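Local coordinates for terminase, large subunit (Bacillus phage spp1, PDB 2WBN), which packages viral DNA into empty capsids as an ATP-driven motor and, through the C-terminal nuclease domain described here, cuts the genome to start and end packaging, at residues 55-60 and 109-114; 61-66 and 188-193. All coordinates share one frame; numbering follows the deposited sequence.

Interaction 1. Residues 55-60 and 109-114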
loop_
_atom_site.group_PDB
_atom_site.type_symbol
_atom_site.label_atom_id
_atom_site.label_comp_id
_atom_site.label_asym_id
_atom_site.label_seq_id
_atom_site.Cartn_x
_atom_site.Cartn_y
_atom_site.Cartn_z
ATOM N N LEU A 55 -5.319 -2.502 -1.531
ATOM C CA LEU A 55 -5.529 -2.625 -2.966
ATOM C C LEU A 55 -6.169 -1.364 -3.492
ATOM O O LEU A 55 -7.209 -0.940 -2.993
ATOM C CB LEU A 55 -6.407 -3.840 -3.278
ATOM C CG LEU A 55 -6.816 -4.012 -4.743
ATOM C CD1 LEU A 55 -5.618 -4.190 -5.652
ATOM C CD2 LEU A 55 -7.763 -5.186 -4.870
ATOM N N ASP A 56 -5.522 -0.759 -4.480
ATOM C CA ASP A 56 -6.091 0.293 -5.257
ATOM C C ASP A 56 -6.350 -0.252 -6.662
ATOM O O ASP A 56 -5.480 -0.885 -7.237
ATOM C CB ASP A 56 -5.165 1.502 -5.315
ATOM C CG ASP A 56 -5.844 2.699 -5.966
ATOM O OD1 ASP A 56 -6.010 2.697 -7.211
ATOM O OD2 ASP A 56 -6.270 3.619 -5.232
ATOM N N PHE A 57 -7.541 -0.003 -7.200
ATOM C CA PHE A 57 -7.965 -0.623 -8.457
ATOM C C PHE A 57 -7.442 0.031 -9.727
ATOM O O PHE A 57 -7.534 -0.558 -10.814
ATOM C CB PHE A 57 -9.490 -0.711 -8.517
ATOM C CG PHE A 57 -10.064 -1.730 -7.580
ATOM C CD1 PHE A 57 -10.747 -1.339 -6.445
ATOM C CD2 PHE A 57 -9.880 -3.091 -7.818
ATOM C CE1 PHE A 57 -11.265 -2.288 -5.557
ATOM C CE2 PHE A 57 -10.387 -4.042 -6.943
ATOM C CZ PHE A 57 -11.074 -3.638 -5.805
ATOM N N GLY A 58 -6.900 1.236 -9.613
ATOM C CA GLY A 58 -6.499 1.964 -10.806
ATOM C C GLY A 58 -7.732 2.591 -11.433
ATOM O O GLY A 58 -8.858 2.229 -11.119
ATOM N N TYR A 59 -7.497 3.530 -12.312
ATOM C CA TYR A 59 -8.528 4.314 -12.933
ATOM C C TYR A 59 -7.834 5.123 -14.021
ATOM O O TYR A 59 -6.781 5.731 -13.784
ATOM C CB TYR A 59 -9.204 5.226 -11.910
ATOM C CG TYR A 59 -10.273 6.126 -12.497
ATOM C CD1 TYR A 59 -11.346 5.599 -13.184
ATOM C CD2 TYR A 59 -10.200 7.510 -12.366
ATOM C CE1 TYR A 59 -12.313 6.424 -13.740
ATOM C CE2 TYR A 59 -11.180 8.346 -12.916
ATOM C CZ TYR A 59 -12.230 7.802 -13.590
ATOM O OH TYR A 59 -13.198 8.631 -14.138
ATOM N N GLY A 60 -8.405 5.110 -15.222
ATOM C CA GLY A 60 -7.779 5.738 -16.381
ATOM C C GLY A 60 -6.456 5.033 -16.608
ATOM O O GLY A 60 -6.406 3.799 -16.575
ATOM N N ILE A 109 -7.853 -4.717 2.325
ATOM C CA ILE A 109 -8.661 -3.513 2.378
ATOM C C ILE A 109 -8.498 -2.829 1.038
ATOM O O ILE A 109 -7.371 -2.531 0.611
ATOM C CB ILE A 109 -8.290 -2.575 3.553
ATOM C CG1 ILE A 109 -8.432 -3.312 4.897
ATOM C CG2 ILE A 109 -9.225 -1.373 3.576
ATOM C CD1 ILE A 109 -8.131 -2.456 6.154
ATOM N N ALA A 110 -9.625 -2.608 0.358
ATOM C CA ALA A 110 -9.613 -2.142 -1.005
ATOM C C ALA A 110 -10.283 -0.801 -1.207
ATOM O O ALA A 110 -11.297 -0.482 -0.593
ATOM C CB ALA A 110 -10.260 -3.188 -1.935
ATOM N N ASP A 111 -9.680 -0.040 -2.115
ATOM C CA ASP A 111 -10.244 1.135 -2.775
ATOM C C ASP A 111 -11.765 1.053 -2.934
ATOM O O ASP A 111 -12.265 0.327 -3.784
ATOM C CB ASP A 111 -9.505 1.232 -4.132
ATOM C CG ASP A 111 -10.084 2.252 -5.110
ATOM O OD1 ASP A 111 -10.890 3.133 -4.726
ATOM O OD2 ASP A 111 -9.686 2.150 -6.317
ATOM N N SER A 112 -12.494 1.825 -2.122
ATOM C CA SER A 112 -13.950 1.713 -2.054
ATOM C C SER A 112 -14.667 2.441 -3.203
ATOM O O SER A 112 -15.878 2.374 -3.286
ATOM C CB SER A 112 -14.482 2.194 -0.694
ATOM O OG SER A 112 -14.287 3.585 -0.519
ATOM N N SER A 113 -13.923 3.109 -4.095
ATOM C CA SER A 113 -14.524 3.791 -5.251
ATOM C C SER A 113 -15.026 2.816 -6.322
ATOM O O SER A 113 -15.785 3.209 -7.216
ATOM C CB SER A 113 -13.525 4.770 -5.898
ATOM O OG SER A 113 -12.529 4.082 -6.625
ATOM N N GLU A 114 -14.632 1.551 -6.219
ATOM C CA GLU A 114 -15.050 0.520 -7.164
ATOM C C GLU A 114 -15.789 -0.612 -6.422
ATOM O O GLU A 114 -15.272 -1.729 -6.298
ATOM C CB GLU A 114 -13.824 -0.006 -7.915
ATOM C CG GLU A 114 -13.076 1.084 -8.704
ATOM C CD GLU A 114 -12.207 0.536 -9.844
ATOM O OE1 GLU A 114 -12.396 -0.628 -10.280
ATOM O OE2 GLU A 114 -11.344 1.287 -10.326
#
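The ring of Phe-57 meets the backbone of Asp-111 at its edge, where Asp-111 O lies in the ring plane 3.3 Å from Phe-57 CE1, while CG of Leu-55 covers one face, offset toward the rim. Ala-110 CB approaches the ring obliquely, 3.9 Å from Phe-57 CE1, and CB of Glu-114 also comes in at a slant. Glu-114 runs antiparallel alongside Phe-57, its carboxylate turned 26° from the ring and packed on Phe-57 CB, with OE1 hydrogen-bonded to Ser-117 OG of helix 115-124. From the same helix, Ile-118 and Leu-121 also touch the Phe-57 side chain.

Two neighbouring parallel strands of the central sheet are paired here, with Leu-55 in register with Ala-110. Leu-55 N donates to Ile-109 O, and Asp-111 N donates to Leu-55 O at 2.8 Å in a nearly straight bond. Further along, a side chain takes over the pairing: Phe-57 N donates to the anti lone pair of Asp-111 OD2 at 3.2 Å. With CG anti to its own nitrogen (chi1 170°), the Asp-111 carboxylate reaches across to that amide. Its other oxygen, OD1, closes an Asx turn with Ser-113 N and also accepts from Ser-113 OG, both from the same face of the carboxylate.

Asp-56 forms a second Asx turn, Gly-58 N donating to Asp-56 OD1 at 2.9 Å, while OD2 is bonded to Tyr-197 OH. The two aspartate carboxylates lie within 20° of parallel, with Asp-56 OD1 3.8 Å from Asp-111 OD2. The amide donors probably help hold them side by side, and the pairing is consistent with their role as manganese ligands: Asp-56 binds both ions, Asp-111 the first.

Interaction 2. Residues 61-66 and 188-193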
loop_
_atom_site.group_PDB
_atom_site.type_symbol
_atom_site.label_atom_id
_atom_site.label_comp_id
_atom_site.label_asym_id
_atom_site.label_seq_id
_atom_site.Cartn_x
_atom_site.Cartn_y
_atom_site.Cartn_z
ATOM N N PRO A 61 -5.370 5.804 -16.797
ATOM C CA PRO A 61 -4.065 5.191 -17.020
ATOM C C PRO A 61 -3.388 4.669 -15.757
ATOM O O PRO A 61 -2.374 3.978 -15.860
ATOM C CB PRO A 61 -3.243 6.351 -17.589
ATOM C CG PRO A 61 -3.798 7.557 -16.870
ATOM C CD PRO A 61 -5.273 7.278 -16.694
ATOM N N ASP A 62 -3.937 4.999 -14.584
ATOM C CA ASP A 62 -3.346 4.612 -13.305
ATOM C C ASP A 62 -3.467 3.111 -13.057
ATOM O O ASP A 62 -4.492 2.497 -13.426
ATOM C CB ASP A 62 -3.989 5.402 -12.181
ATOM C CG ASP A 62 -3.669 6.867 -12.277
ATOM O OD1 ASP A 62 -2.903 7.249 -13.206
ATOM O OD2 ASP A 62 -4.150 7.624 -11.439
ATOM N N PRO A 63 -2.399 2.501 -12.505
ATOM C CA PRO A 63 -2.389 1.057 -12.342
ATOM C C PRO A 63 -3.146 0.564 -11.122
ATOM O O PRO A 63 -3.253 1.263 -10.111
ATOM C CB PRO A 63 -0.907 0.734 -12.158
ATOM C CG PRO A 63 -0.371 1.936 -11.438
ATOM C CD PRO A 63 -1.185 3.121 -11.951
ATOM N N LEU A 64 -3.595 -0.676 -11.203
ATOM C CA LEU A 64 -3.987 -1.404 -10.012
ATOM C C LEU A 64 -2.703 -1.609 -9.196
ATOM O O LEU A 64 -1.641 -1.877 -9.765
ATOM C CB LEU A 64 -4.629 -2.741 -10.394
ATOM C CG LEU A 64 -4.900 -3.753 -9.259
ATOM C CD1 LEU A 64 -6.148 -4.580 -9.657
ATOM C CD2 LEU A 64 -3.704 -4.676 -9.002
ATOM N N ALA A 65 -2.788 -1.438 -7.886
ATOM C CA ALA A 65 -1.640 -1.639 -6.984
ATOM C C ALA A 65 -2.080 -2.411 -5.743
ATOM O O ALA A 65 -2.910 -1.923 -4.951
ATOM C CB ALA A 65 -1.029 -0.309 -6.603
ATOM N N PHE A 66 -1.591 -3.651 -5.645
ATOM C CA PHE A 66 -1.757 -4.498 -4.467
ATOM C C PHE A 66 -0.483 -4.432 -3.619
ATOM O O PHE A 66 0.621 -4.586 -4.151
ATOM C CB PHE A 66 -1.997 -5.951 -4.885
ATOM C CG PHE A 66 -1.951 -6.927 -3.745
ATOM C CD1 PHE A 66 -3.053 -7.095 -2.913
ATOM C CD2 PHE A 66 -0.809 -7.665 -3.494
ATOM C CE1 PHE A 66 -3.016 -7.987 -1.859
ATOM C CE2 PHE A 66 -0.758 -8.559 -2.430
ATOM C CZ PHE A 66 -1.858 -8.716 -1.611
ATOM N N ASP A 188 1.968 9.209 -9.260
ATOM C CA ASP A 188 3.081 8.239 -9.030
ATOM C C ASP A 188 3.039 7.772 -7.554
ATOM O O ASP A 188 4.064 7.653 -6.895
ATOM C CB ASP A 188 4.460 8.857 -9.390
ATOM C CG ASP A 188 4.593 9.256 -10.876
ATOM O OD1 ASP A 188 3.814 8.779 -11.729
ATOM O OD2 ASP A 188 5.478 10.086 -11.191
ATOM N N ASN A 189 1.832 7.498 -7.055
ATOM C CA ASN A 189 1.589 7.282 -5.624
ATOM C C ASN A 189 0.626 6.141 -5.392
ATOM O O ASN A 189 -0.020 6.050 -4.352
ATOM C CB ASN A 189 1.005 8.555 -4.997
ATOM C CG ASN A 189 -0.397 8.860 -5.515
ATOM O OD1 ASN A 189 -0.764 8.481 -6.649
ATOM N ND2 ASN A 189 -1.191 9.537 -4.693
ATOM N N HIS A 190 0.546 5.235 -6.357
ATOM C CA HIS A 190 -0.482 4.197 -6.336
ATOM C C HIS A 190 -0.267 3.170 -5.219
ATOM O O HIS A 190 -1.240 2.721 -4.571
ATOM C CB HIS A 190 -0.565 3.570 -7.737
ATOM C CG HIS A 190 -0.463 4.603 -8.818
ATOM N ND1 HIS A 190 -1.457 5.526 -9.048
ATOM C CD2 HIS A 190 0.559 4.944 -9.639
ATOM C CE1 HIS A 190 -1.076 6.359 -9.999
ATOM N NE2 HIS A 190 0.141 6.021 -10.382
ATOM N N THR A 191 0.998 2.818 -4.954
ATOM C CA THR A 191 1.304 1.921 -3.849
ATOM C C THR A 191 1.198 2.625 -2.490
ATOM O O THR A 191 0.987 1.971 -1.471
ATOM C CB THR A 191 2.729 1.292 -3.930
ATOM O OG1 THR A 191 3.723 2.317 -3.784
ATOM C CG2 THR A 191 2.927 0.544 -5.245
ATOM N N ILE A 192 1.359 3.940 -2.475
ATOM C CA ILE A 192 1.202 4.716 -1.235
ATOM C C ILE A 192 -0.280 4.747 -0.849
ATOM O O ILE A 192 -0.638 4.528 0.309
ATOM C CB ILE A 192 1.730 6.152 -1.374
ATOM C CG1 ILE A 192 3.186 6.169 -1.866
ATOM C CG2 ILE A 192 1.697 6.867 -0.018
ATOM C CD1 ILE A 192 3.738 7.554 -2.140
ATOM N N ASP A 193 -1.144 5.006 -1.826
ATOM C CA ASP A 193 -2.596 4.884 -1.612
ATOM C C ASP A 193 -2.976 3.505 -1.102
ATOM O O ASP A 193 -3.688 3.400 -0.117
ATOM C CB ASP A 193 -3.367 5.177 -2.900
ATOM C CG ASP A 193 -3.411 6.663 -3.238
ATOM O OD1 ASP A 193 -3.186 7.496 -2.337
ATOM O OD2 ASP A 193 -3.684 6.995 -4.410
HETATM O O HOH W 1 -4.237 6.607 -9.055
#
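The second metal position of the nuclease site is built partly at the N-terminal end of helix 190-198, which packs here against strand 64-72 and the residues before it. His-190, in the first turn of that helix, carries the contact. Pro-63 CD sits over the centre of one face of the imidazole, 3.4 Å from the ring centroid and only 11° off the normal, a well-formed CH-pi contact. Asp-62 lies across the histidine, roughly perpendicular to it, its carboxylate inclined 51° to the ring and its CG 3.5 Å from His-190 CE1. A water in the plane of the imidazole joins them: it donates to Asp-62 OD2 at 2.6 Å and is hydrogen-bonded to His-190 ND1 at 3.0 Å. Deeper in, Ala-65 CB packs on the helix backbone, 3.7 Å from His-190 O, and on Thr-191 CG2, whose hydroxyl is bonded to Glu-166. Proline and water thus steady the ring from its face and edge. One turn spans His-190 and Asp-193, both ligands of the second manganese; a helix packed on the central sheet that brings metal ligands beside the aspartate of a central strand is characteristic of the RNase H-like nuclease fold.

Interactions 1 and 2 lie with their centres 9 Å apart and meet on adjacent antiparallel strands, 51-56 and 64-72, where Asp-56 O and Ala-65 N are 2.8 Å apart in a probable hydrogen bond. Leu-64 CG and CB also pack against Asp-56 O and Phe-57 O, respectively. Together the contacts assemble the two-metal site: interaction 1 supplies Asp-56 from strand 51-56 and Asp-111 from just after strand 108-110, interaction 2 His-190 and Asp-193 from a helix. The side chain of Asp-56 comes within about 4 Å of that of Asp-193 and about 6 Å of that of His-190 (nearest atoms), a placement consistent with its binding of both manganese ions.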